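Local coordinates for protein transcriptional regulator, LysR family (Vibrio cholerae, PDB 3SZP) that activates virulence genes of Vibrio cholerae, probably as a sequence-specific DNA-binding transcription factor with a winged helix-turn-helix domain, at residues A[29-32]-A[33-37]; A[4-7]-A[8-11]; A[13-17]-A[18-22]. All blocks are in the same frame, centred on the assembly; numbering follows the deposited sequence.

How the interactions relate
From the N terminus the three contacts come in series, none nested in or crossing another, and all sit in the DNA-binding domain. Interaction 2 lies along helix 3-15 and closes no loop; it links successive turns. Interaction 3 follows at once, rounding the bend from the end of helix 3-15 into helix 18-25. Interaction 1 again runs along a single helix, 29-43. Their centres are about 11 to 12 Å apart, and they touch: Arg35 of interaction 1 forms a salt bridge with Asp5 of interaction 2, Tyr18 of interaction 3 packs on Ile32 and Ile36, and Leu8 meets Thr21. The three helices thus pack into one bundle.

Interaction 1: residues A[29-32]-A[33-37]; sequences VATI and TRRIQ
Thr31 and Arg34 face each other one turn apart near the start of helix 29-43, the second helix of the helix-turn-helix and, by its place in the LysR family, probably the recognition helix. The Arg34 guanidinium folds back over the previous turn and lays one face over Thr31 CA, which stands 4.0 Å from its plane. The chain is extended through chi1 and chi2, and the bend at chi3 (63°) brings the group there. A water joins the two side chains: it is 2.6 Å from Thr31 OG1 and accepts from Arg34 NH1 at 2.8 Å. The other branch of Thr31, CG2, sits between the two arginines, near NH2 of Arg34 and CD of Arg35.

On another side of the helix, Thr33 turns its hydroxyl back to the carbonyl of Val29. OG1 sits beside its own backbone N (chi1 -66°) and donates to Val29 O at 3.2 Å, from well above the carbonyl plane, while Thr33 N reaches the same oxygen almost end-on at 2.8 Å. Two bonds from one residue therefore grip Val29 O, and the rotation of the threonine is fixed. Ile32 and Ile36 lie side by side and point the same way, toward the interior of the domain.

Further out, Tyr18 of helix 18-25 packs on Ile32, Thr33 and Ile36, and Leu8 and Val12 of helix 3-15 cover Ile32. The guanidinium of Arg35 is held by a salt bridge to Asp5, which ties this helix to helix 3-15. Val29 also touches Asp131 of the second subunit. Between the two isoleucines the closest side-chain approach is CG2 of Ile32 to CG1 of Ile36, at 4.2 Å.

Interaction 2: residues A[4-7]-A[8-11]; sequences DDLN and LFRL
Asn7 and Arg10 both start with CG trans to the main-chain nitrogen (chi1 -168° and 173°), which sends the two side chains out alongside each other, pointing the same way. The arginine then bends at chi3 (69°) and presents its NE side to the amide. Two nitrogens close on one oxygen: Asn7 OD1 accepts from Arg10 NH2 at 2.8 Å and from Arg10 NE at 3.0 Å. The oxygen lies in the guanidinium plane. From the amide's side the bonds differ, since NH2 arrives in the carbonyl plane on a lone pair while NE is tilted from it. With amide and guanidinium nearly coplanar, this grip holds the guanidinium side-on and restrains the amide. Leu11 adds a CH contact, its CD2 lying 3.6 Å above the guanidinium plane and offset toward the rim.

All of this runs along helix 3-15, the first helix of the winged helix-turn-helix domain, whose i to i+4 bonds carry on regularly beneath the side chains; Arg10 N, for one, donates to Leu6 O. The remaining nitrogen of the buried guanidinium, NH1, makes a salt bridge to Glu14 a turn later, and the arginine also packs on Ser69, Leu72 and Glu73 of the long helix 59-83.

Round the helix from this pair, Leu6 and Phe9 meet: CD1 of Leu6 is 4.2 Å from CD2 of Phe9, and the carbonyl oxygen of Leu6 lies at the ring's edge. Phe9 packs on Leu39 of helix 29-43 and Phe64 of helix 59-83. At the start of the segment, Asp4 accepts through OD1 from Leu3 N of the third subunit.

Interaction 3: residues A[13-17]-A[18-22]; sequences VENGS and YTSTS
The bend between helix 3-15 and helix 18-25 ends with an N-cap, and Ser17 is the capping residue. Its OG accepts from Ser20 N at 2.9 Å, with an N-H...O angle of 156°, and so takes up an amide of the first turn that has no carbonyl of an earlier turn to bind. The hydroxyl reaches it because it stands between its own backbone N and carbonyl carbon (chi1 80°). The fit is close, with CB of Ser20 only 3.0 Å from Ser17 OG.

The carbonyl of the same serine is gripped as well. Ser17 O accepts from Thr21 N at 3.0 Å, the first backbone bond of the new helix, and from Thr21 OG1 at 2.7 Å. The two donors come from opposite faces of the carbonyl plane, and the OG1 bond fixes the rotation of the threonine side chain.

Asn15, at the end of the preceding helix, also reaches across the bend. Its side chain crosses that of Thr21 at about a right angle, and ND2 makes a weak bond to Thr21 OG1 at 3.4 Å; a second weak bond runs from ND2 back to Leu11 O in its own helix. Meanwhile CB of Asn15 lies 3.2 Å from Ser20 OG. Between Asn15 and Ser17, Gly16 takes a positive phi (93°) as the chain leaves the helix.

Beyond the cap, the Tyr18 ring packs on Val12 and on Leu48 and Arg50, while Ser22 OG bonds to Ile27 O and to Gln129 of the second subunit. A glycine leaving one helix and a serine capping the next make the tight connection between the first two helices of this winged helix-turn-helix domain.

Interaction 1: residues A[29-32]-A[33-37]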
loop_
_atom_site.group_PDB
_atom_site.type_symbol
_atom_site.label_atom_id
_atom_site.label_comp_id
_atom_site.label_asym_id
_atom_site.label_seq_id
_atom_site.Cartn_x
_atom_site.Cartn_y
_atom_site.Cartn_z
ATOM N N VAL A 29 -0.748 18.525 2.514
ATOM C CA VAL A 29 -0.933 17.396 1.615
ATOM C C VAL A 29 -2.234 17.523 0.825
ATOM O O VAL A 29 -2.237 17.350 -0.382
ATOM C CB VAL A 29 -0.876 16.056 2.373
ATOM C CG1 VAL A 29 -1.364 14.909 1.491
ATOM C CG2 VAL A 29 0.552 15.810 2.873
ATOM N N ALA A 30 -3.331 17.846 1.502
ATOM C CA ALA A 30 -4.626 17.923 0.818
ATOM C C ALA A 30 -4.581 18.919 -0.337
ATOM O O ALA A 30 -5.154 18.685 -1.402
ATOM C CB ALA A 30 -5.748 18.278 1.804
ATOM N N THR A 31 -3.897 20.040 -0.125
ATOM C CA THR A 31 -3.765 21.045 -1.174
ATOM C C THR A 31 -2.834 20.575 -2.311
ATOM O O THR A 31 -3.093 20.835 -3.486
ATOM C CB THR A 31 -3.307 22.408 -0.587
ATOM O OG1 THR A 31 -4.326 22.901 0.299
ATOM C CG2 THR A 31 -3.048 23.429 -1.692
ATOM N N ILE A 32 -1.759 19.874 -1.952
ATOM C CA ILE A 32 -0.890 19.249 -2.943
ATOM C C ILE A 32 -1.672 18.260 -3.806
ATOM O O ILE A 32 -1.524 18.237 -5.029
ATOM C CB ILE A 32 0.298 18.487 -2.312
ATOM C CG1 ILE A 32 1.251 19.450 -1.605
ATOM C CG2 ILE A 32 1.044 17.657 -3.397
ATOM C CD1 ILE A 32 2.485 18.753 -0.988
ATOM N N THR A 33 -2.490 17.436 -3.162
ATOM C CA THR A 33 -3.292 16.461 -3.870
ATOM C C THR A 33 -4.240 17.143 -4.836
ATOM O O THR A 33 -4.429 16.694 -5.967
ATOM C CB THR A 33 -4.131 15.640 -2.893
ATOM O OG1 THR A 33 -3.262 14.842 -2.085
ATOM C CG2 THR A 33 -5.078 14.714 -3.661
ATOM N N ARG A 34 -4.842 18.223 -4.366
ATOM C CA ARG A 34 -5.822 18.959 -5.136
ATOM C C ARG A 34 -5.173 19.571 -6.364
ATOM O O ARG A 34 -5.752 19.578 -7.447
ATOM C CB ARG A 34 -6.408 20.065 -4.261
ATOM C CG ARG A 34 -7.703 20.675 -4.754
ATOM C CD ARG A 34 -8.448 21.350 -3.578
ATOM N NE ARG A 34 -7.704 22.474 -2.997
ATOM C CZ ARG A 34 -7.536 22.669 -1.689
ATOM N NH1 ARG A 34 -8.053 21.806 -0.807
ATOM N NH2 ARG A 34 -6.862 23.730 -1.251
ATOM N N ARG A 35 -3.961 20.076 -6.181
ATOM C CA ARG A 35 -3.267 20.801 -7.230
ATOM C C ARG A 35 -2.697 19.849 -8.275
ATOM O O ARG A 35 -2.670 20.180 -9.454
ATOM C CB ARG A 35 -2.204 21.759 -6.651
ATOM C CG ARG A 35 -2.822 22.982 -5.929
ATOM C CD ARG A 35 -1.766 23.935 -5.383
ATOM N NE ARG A 35 -0.774 24.233 -6.409
ATOM C CZ ARG A 35 0.442 24.721 -6.176
ATOM N NH1 ARG A 35 0.827 24.998 -4.928
ATOM N NH2 ARG A 35 1.276 24.913 -7.195
ATOM N N ILE A 36 -2.275 18.661 -7.856
ATOM C CA ILE A 36 -1.850 17.656 -8.820
ATOM C C ILE A 36 -3.052 17.186 -9.640
ATOM O O ILE A 36 -2.952 17.003 -10.843
ATOM C CB ILE A 36 -1.199 16.445 -8.144
ATOM C CG1 ILE A 36 0.073 16.866 -7.404
ATOM C CG2 ILE A 36 -0.871 15.385 -9.182
ATOM C CD1 ILE A 36 1.179 17.256 -8.344
ATOM N N GLN A 37 -4.184 16.980 -8.974
ATOM C CA GLN A 37 -5.411 16.642 -9.673
ATOM C C GLN A 37 -5.745 17.684 -10.728
ATOM O O GLN A 37 -6.106 17.338 -11.854
ATOM C CB GLN A 37 -6.591 16.537 -8.714
ATOM C CG GLN A 37 -7.892 16.187 -9.437
ATOM C CD GLN A 37 -7.884 14.763 -9.985
ATOM O OE1 GLN A 37 -7.712 14.537 -11.187
ATOM N NE2 GLN A 37 -8.062 13.793 -9.095
HETATM O O HOH W 1 -6.455 22.015 1.502
#

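Interaction 2: residues A[4-7]-A[8-11]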
loop_
_atom_site.group_PDB
_atom_site.type_symbol
_atom_site.label_atom_id
_atom_site.label_comp_id
_atom_site.label_asym_id
_atom_site.label_seq_id
_atom_site.Cartn_x
_atom_site.Cartn_y
_atom_site.Cartn_z
ATOM N N ASP A 4 2.884 26.537 -12.008
ATOM C CA ASP A 4 3.190 26.262 -10.604
ATOM C C ASP A 4 2.774 24.852 -10.200
ATOM O O ASP A 4 3.443 24.218 -9.382
ATOM C CB ASP A 4 2.559 27.298 -9.672
ATOM C CG ASP A 4 3.327 28.595 -9.660
ATOM O OD1 ASP A 4 4.576 28.536 -9.582
ATOM O OD2 ASP A 4 2.696 29.674 -9.744
ATOM N N ASP A 5 1.681 24.356 -10.775
ATOM C CA ASP A 5 1.258 22.979 -10.493
ATOM C C ASP A 5 2.227 21.987 -11.138
ATOM O O ASP A 5 2.606 20.980 -10.529
ATOM C CB ASP A 5 -0.175 22.734 -10.954
ATOM C CG ASP A 5 -1.198 23.555 -10.168
ATOM O OD1 ASP A 5 -0.880 24.084 -9.085
ATOM O OD2 ASP A 5 -2.346 23.663 -10.623
ATOM N N LEU A 6 2.642 22.306 -12.367
ATOM C CA LEU A 6 3.659 21.534 -13.079
ATOM C C LEU A 6 4.948 21.534 -12.264
ATOM O O LEU A 6 5.586 20.498 -12.090
ATOM C CB LEU A 6 3.914 22.142 -14.463
ATOM C CG LEU A 6 4.952 21.422 -15.322
ATOM C CD1 LEU A 6 4.527 19.967 -15.585
ATOM C CD2 LEU A 6 5.165 22.153 -16.641
ATOM N N ASN A 7 5.319 22.705 -11.757
ATOM C CA ASN A 7 6.490 22.812 -10.895
ATOM C C ASN A 7 6.329 22.018 -9.626
ATOM O O ASN A 7 7.290 21.426 -9.139
ATOM C CB ASN A 7 6.770 24.261 -10.499
ATOM C CG ASN A 7 8.134 24.423 -9.860
ATOM O OD1 ASN A 7 9.124 23.883 -10.356
ATOM N ND2 ASN A 7 8.195 25.156 -8.754
ATOM N N LEU A 8 5.115 22.035 -9.080
ATOM C CA LEU A 8 4.825 21.310 -7.845
ATOM C C LEU A 8 4.952 19.814 -8.111
ATOM O O LEU A 8 5.454 19.066 -7.278
ATOM C CB LEU A 8 3.419 21.617 -7.320
ATOM C CG LEU A 8 3.050 20.736 -6.103
ATOM C CD1 LEU A 8 4.015 21.026 -4.948
ATOM C CD2 LEU A 8 1.602 20.933 -5.641
ATOM N N PHE A 9 4.493 19.394 -9.285
ATOM C CA PHE A 9 4.617 18.005 -9.714
ATOM C C PHE A 9 6.085 17.611 -9.749
ATOM O O PHE A 9 6.469 16.580 -9.207
ATOM C CB PHE A 9 3.971 17.824 -11.089
ATOM C CG PHE A 9 4.487 16.638 -11.863
ATOM C CD1 PHE A 9 4.133 15.336 -11.503
ATOM C CD2 PHE A 9 5.306 16.823 -12.970
ATOM C CE1 PHE A 9 4.592 14.243 -12.236
ATOM C CE2 PHE A 9 5.754 15.727 -13.719
ATOM C CZ PHE A 9 5.407 14.437 -13.342
ATOM N N ARG A 10 6.912 18.448 -10.364
ATOM C CA ARG A 10 8.348 18.211 -10.356
ATOM C C ARG A 10 8.900 18.018 -8.936
ATOM O O ARG A 10 9.704 17.113 -8.703
ATOM C CB ARG A 10 9.084 19.358 -11.045
ATOM C CG ARG A 10 10.606 19.264 -10.936
ATOM C CD ARG A 10 11.297 20.476 -11.550
ATOM N NE ARG A 10 11.086 21.706 -10.783
ATOM C CZ ARG A 10 11.960 22.213 -9.911
ATOM N NH1 ARG A 10 13.106 21.588 -9.663
ATOM N NH2 ARG A 10 11.685 23.345 -9.270
ATOM N N LEU A 11 8.473 18.862 -7.993
ATOM C CA LEU A 11 8.998 18.811 -6.629
ATOM C C LEU A 11 8.552 17.539 -5.924
ATOM O O LEU A 11 9.289 16.962 -5.117
ATOM C CB LEU A 11 8.548 20.029 -5.808
ATOM C CG LEU A 11 9.014 21.432 -6.195
ATOM C CD1 LEU A 11 8.499 22.457 -5.178
ATOM C CD2 LEU A 11 10.527 21.507 -6.306
#

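Interaction 3: residues A[13-17]-A[18-22]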
loop_
_atom_site.group_PDB
_atom_site.type_symbol
_atom_site.label_atom_id
_atom_site.label_comp_id
_atom_site.label_asym_id
_atom_site.label_seq_id
_atom_site.Cartn_x
_atom_site.Cartn_y
_atom_site.Cartn_z
ATOM N N VAL A 13 8.036 14.679 -7.350
ATOM C CA VAL A 13 8.866 13.599 -7.869
ATOM C C VAL A 13 10.235 13.607 -7.203
ATOM O O VAL A 13 10.748 12.566 -6.818
ATOM C CB VAL A 13 9.046 13.701 -9.409
ATOM C CG1 VAL A 13 9.988 12.619 -9.912
ATOM C CG2 VAL A 13 7.709 13.600 -10.106
ATOM N N GLU A 14 10.816 14.792 -7.053
ATOM C CA GLU A 14 12.128 14.914 -6.433
ATOM C C GLU A 14 12.148 14.461 -4.975
ATOM O O GLU A 14 13.086 13.797 -4.537
ATOM C CB GLU A 14 12.634 16.343 -6.546
ATOM C CG GLU A 14 12.994 16.717 -7.961
ATOM C CD GLU A 14 13.357 18.175 -8.094
ATOM O OE1 GLU A 14 13.329 18.900 -7.061
ATOM O OE2 GLU A 14 13.671 18.596 -9.238
ATOM N N ASN A 15 11.110 14.822 -4.228
ATOM C CA ASN A 15 11.020 14.435 -2.822
ATOM C C ASN A 15 10.529 12.997 -2.630
ATOM O O ASN A 15 10.905 12.318 -1.670
ATOM C CB ASN A 15 10.141 15.420 -2.050
ATOM C CG ASN A 15 10.729 16.819 -2.017
ATOM O OD1 ASN A 15 11.800 17.044 -1.447
ATOM N ND2 ASN A 15 10.026 17.772 -2.613
ATOM N N GLY A 16 9.681 12.544 -3.545
ATOM C CA GLY A 16 9.240 11.164 -3.542
ATOM C C GLY A 16 7.944 10.875 -2.799
ATOM O O GLY A 16 7.511 9.718 -2.757
ATOM N N SER A 17 7.340 11.904 -2.206
ATOM C CA SER A 17 6.036 11.769 -1.563
ATOM C C SER A 17 5.375 13.131 -1.319
ATOM O O SER A 17 6.041 14.174 -1.356
ATOM C CB SER A 17 6.156 11.014 -0.238
ATOM O OG SER A 17 6.623 11.856 0.799
ATOM N N TYR A 18 4.068 13.117 -1.063
ATOM C CA TYR A 18 3.336 14.351 -0.803
ATOM C C TYR A 18 3.699 14.914 0.560
ATOM O O TYR A 18 3.861 16.122 0.709
ATOM C CB TYR A 18 1.826 14.133 -0.870
ATOM C CG TYR A 18 1.245 13.979 -2.260
ATOM C CD1 TYR A 18 2.013 14.184 -3.388
ATOM C CD2 TYR A 18 -0.090 13.629 -2.432
ATOM C CE1 TYR A 18 1.467 14.039 -4.655
ATOM C CE2 TYR A 18 -0.644 13.478 -3.688
ATOM C CZ TYR A 18 0.136 13.683 -4.799
ATOM O OH TYR A 18 -0.416 13.532 -6.061
ATOM N N THR A 19 3.801 14.036 1.558
ATOM C CA THR A 19 4.163 14.437 2.913
ATOM C C THR A 19 5.566 15.047 2.932
ATOM O O THR A 19 5.801 16.086 3.546
ATOM C CB THR A 19 4.094 13.246 3.912
ATOM O OG1 THR A 19 2.723 12.951 4.242
ATOM C CG2 THR A 19 4.860 13.567 5.196
ATOM N N SER A 20 6.498 14.392 2.258
ATOM C CA SER A 20 7.850 14.903 2.165
ATOM C C SER A 20 7.825 16.277 1.503
ATOM O O SER A 20 8.490 17.209 1.939
ATOM C CB SER A 20 8.720 13.947 1.354
ATOM O OG SER A 20 9.948 14.568 1.014
ATOM N N THR A 21 7.031 16.394 0.452
ATOM C CA THR A 21 6.904 17.656 -0.261
ATOM C C THR A 21 6.216 18.720 0.592
ATOM O O THR A 21 6.632 19.884 0.612
ATOM C CB THR A 21 6.189 17.462 -1.613
ATOM O OG1 THR A 21 6.927 16.515 -2.404
ATOM C CG2 THR A 21 6.092 18.780 -2.359
ATOM N N SER A 22 5.173 18.304 1.300
ATOM C CA SER A 22 4.419 19.172 2.181
ATOM C C SER A 22 5.360 19.796 3.211
ATOM O O SER A 22 5.315 21.006 3.468
ATOM C CB SER A 22 3.331 18.354 2.875
ATOM O OG SER A 22 2.597 19.103 3.828
#